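Local coordinates for heat shock protein 16 (Schizosaccharomyces pombe, PDB 3W1Z) that probably acts as a small heat shock protein chaperone that binds unfolded proteins, and assembles into a 16-subunit oligomer, at residues 52-57 and 71-76. Numbering follows the deposited sequence.
Sequences VELPGV and LTISGE
Val52 and Ile73 face each other across the two sheets of the alpha-crystallin domain, with their CA atoms 8.5 Å apart. No hydrogen bond joins 52-57 to 71-76. Segment 52-57 finishes strand 47-53 and then bends through a type II beta turn from Leu54 to Val57, with Gly56 at positive phi. After the turn, Val57 CA lies 7.2 Å from Glu76 CA. Ile73 is the hub of the contact. Its CG1 lies beside its own backbone N (chi1 -55°) and carries CD1 to 4.1 Å from Val52 CG2. These two side chains point in opposite senses, each toward the other's strand, and meet through their methyl ends. The other branch, CG2, stands 4.5 Å from Leu54 CD1. Phe100 and Leu124 also pack on Ile73, the first from strand 98-105 and the second from strand 123-129. At the far end the partner is backbone: Val57 CG1 sits 3.7 Å from Glu76 O, and Val57 CG2 is 4.0 Å from the same oxygen. The Glu76 side chain sets off away from 52-57. Val52, Leu54 and Ile73 thus form an apolar sandwich interface, held by dispersion and burial, while Val57 on Glu76 O adds a van der Waals contact at its edge.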
ATOM      1  N   VAL B  52     -27.728 -12.786  13.233  1.00 30.68           N
ATOM      2  CA  VAL B  52     -26.734 -12.376  14.216  1.00 31.95           C
ATOM      3  C   VAL B  52     -26.549 -13.465  15.268  1.00 34.73           C
ATOM      4  O   VAL B  52     -27.522 -13.967  15.826  1.00 29.33           O
ATOM      5  CB  VAL B  52     -27.174 -11.079  14.922  1.00 24.99           C
ATOM      6  CG1 VAL B  52     -26.043 -10.517  15.767  1.00 16.65           C
ATOM      7  CG2 VAL B  52     -27.642 -10.055  13.900  1.00 33.15           C
ATOM      8  N   GLU B  53     -25.300 -13.820  15.550  1.00 33.93           N
ATOM      9  CA  GLU B  53     -25.021 -14.886  16.507  1.00 26.66           C
ATOM     10  C   GLU B  53     -24.890 -14.347  17.927  1.00 25.16           C
ATOM     11  O   GLU B  53     -23.978 -13.577  18.230  1.00 24.74           O
ATOM     12  CB  GLU B  53     -23.757 -15.650  16.112  1.00 14.66           C
ATOM     13  CG  GLU B  53     -23.897 -16.453  14.830  1.00 25.43           C
ATOM     14  CD  GLU B  53     -22.644 -17.236  14.492  1.00 31.03           C
ATOM     15  OE1 GLU B  53     -21.579 -16.940  15.073  1.00 29.02           O
ATOM     16  OE2 GLU B  53     -22.726 -18.152  13.646  1.00 29.53           O
ATOM     17  N   LEU B  54     -25.809 -14.760  18.793  1.00 24.70           N
ATOM     18  CA  LEU B  54     -25.812 -14.316  20.183  1.00 26.46           C
ATOM     19  C   LEU B  54     -25.992 -15.480  21.159  1.00 24.80           C
ATOM     20  O   LEU B  54     -27.005 -15.554  21.855  1.00 23.50           O
ATOM     21  CB  LEU B  54     -26.925 -13.287  20.402  1.00 24.42           C
ATOM     22  CG  LEU B  54     -26.855 -11.992  19.589  1.00 26.40           C
ATOM     23  CD1 LEU B  54     -28.098 -11.143  19.818  1.00 31.17           C
ATOM     24  CD2 LEU B  54     -25.599 -11.213  19.939  1.00 22.60           C
ATOM     25  N   PRO B  55     -25.010 -16.397  21.214  1.00 28.70           N
ATOM     26  CA  PRO B  55     -25.117 -17.525  22.147  1.00 27.49           C
ATOM     27  C   PRO B  55     -24.957 -17.083  23.600  1.00 21.12           C
ATOM     28  O   PRO B  55     -24.088 -16.267  23.903  1.00 25.80           O
ATOM     29  CB  PRO B  55     -23.955 -18.430  21.732  1.00 27.27           C
ATOM     30  CG  PRO B  55     -22.951 -17.500  21.155  1.00 20.01           C
ATOM     31  CD  PRO B  55     -23.738 -16.418  20.469  1.00 16.79           C
ATOM     32  N   GLY B  56     -25.795 -17.616  24.483  1.00 25.45           N
ATOM     33  CA  GLY B  56     -25.710 -17.300  25.897  1.00 22.53           C
ATOM     34  C   GLY B  56     -26.330 -15.962  26.253  1.00 26.47           C
ATOM     35  O   GLY B  56     -26.142 -15.456  27.359  1.00 26.81           O
ATOM     36  N   VAL B  57     -27.072 -15.388  25.312  1.00 29.21           N
ATOM     37  CA  VAL B  57     -27.745 -14.114  25.540  1.00 28.24           C
ATOM     38  C   VAL B  57     -29.245 -14.321  25.711  1.00 26.78           C
ATOM     39  O   VAL B  57     -29.899 -14.927  24.861  1.00 26.28           O
ATOM     40  CB  VAL B  57     -27.504 -13.128  24.380  1.00 35.82           C
ATOM     41  CG1 VAL B  57     -28.221 -11.813  24.643  1.00 27.00           C
ATOM     42  CG2 VAL B  57     -26.015 -12.897  24.181  1.00 29.88           C
ATOM     43  N   LEU B  71     -29.539  -0.192  10.830  1.00 36.47           N
ATOM     44  CA  LEU B  71     -30.031  -1.175  11.788  1.00 38.17           C
ATOM     45  C   LEU B  71     -29.003  -1.426  12.887  1.00 35.63           C
ATOM     46  O   LEU B  71     -27.827  -1.672  12.607  1.00 39.12           O
ATOM     47  CB  LEU B  71     -30.366  -2.488  11.079  1.00 35.40           C
ATOM     48  CG  LEU B  71     -30.997  -3.584  11.941  1.00 38.93           C
ATOM     49  CD1 LEU B  71     -32.397  -3.182  12.382  1.00 30.75           C
ATOM     50  CD2 LEU B  71     -31.020  -4.913  11.197  1.00 32.15           C
ATOM     51  N   THR B  72     -29.456  -1.365  14.135  1.00 35.36           N
ATOM     52  CA  THR B  72     -28.581  -1.575  15.282  1.00 33.23           C
ATOM     53  C   THR B  72     -29.091  -2.689  16.191  1.00 37.46           C
ATOM     54  O   THR B  72     -30.246  -2.679  16.628  1.00 34.63           O
ATOM     55  CB  THR B  72     -28.412  -0.288  16.113  1.00 33.47           C
ATOM     56  OG1 THR B  72     -27.767   0.716  15.319  1.00 45.54           O
ATOM     57  CG2 THR B  72     -27.574  -0.557  17.355  1.00 39.12           C
ATOM     58  N   ILE B  73     -28.216  -3.654  16.461  1.00 42.26           N
ATOM     59  CA  ILE B  73     -28.497  -4.711  17.420  1.00 30.62           C
ATOM     60  C   ILE B  73     -27.555  -4.546  18.600  1.00 30.74           C
ATOM     61  O   ILE B  73     -26.340  -4.601  18.434  1.00 28.69           O
ATOM     62  CB  ILE B  73     -28.261  -6.109  16.817  1.00 20.30           C
ATOM     63  CG1 ILE B  73     -29.074  -6.298  15.534  1.00 27.52           C
ATOM     64  CG2 ILE B  73     -28.586  -7.186  17.838  1.00 21.55           C
ATOM     65  CD1 ILE B  73     -28.296  -6.006  14.264  1.00 28.99           C
ATOM     66  N   SER B  74     -28.103  -4.343  19.791  1.00 28.90           N
ATOM     67  CA  SER B  74     -27.251  -4.146  20.959  1.00 28.65           C
ATOM     68  C   SER B  74     -27.726  -4.940  22.165  1.00 34.27           C
ATOM     69  O   SER B  74     -28.830  -5.479  22.170  1.00 36.08           O
ATOM     70  CB  SER B  74     -27.128  -2.659  21.303  1.00 30.38           C
ATOM     71  OG  SER B  74     -28.387  -2.101  21.624  1.00 41.90           O
ATOM     72  N   GLY B  75     -26.879  -5.025  23.183  1.00 29.92           N
ATOM     73  CA  GLY B  75     -27.209  -5.804  24.358  1.00 33.36           C
ATOM     74  C   GLY B  75     -26.011  -6.138  25.219  1.00 34.05           C
ATOM     75  O   GLY B  75     -25.001  -5.436  25.206  1.00 33.07           O
ATOM     76  N   GLU B  76     -26.131  -7.224  25.973  1.00 33.74           N
ATOM     77  CA  GLU B  76     -25.104  -7.608  26.927  1.00 30.76           C
ATOM     78  C   GLU B  76     -24.900  -9.118  26.924  1.00 38.39           C
ATOM     79  O   GLU B  76     -25.859  -9.882  26.810  1.00 28.05           O
ATOM     80  CB  GLU B  76     -25.517  -7.145  28.324  1.00 36.82           C
ATOM     81  CG  GLU B  76     -24.414  -7.174  29.364  1.00 41.69           C
ATOM     82  CD  GLU B  76     -24.892  -6.674  30.714  1.00 56.90           C
ATOM     83  OE1 GLU B  76     -26.007  -7.055  31.128  1.00 58.23           O
ATOM     84  OE2 GLU B  76     -24.159  -5.893  31.356  1.00 62.84           O
TER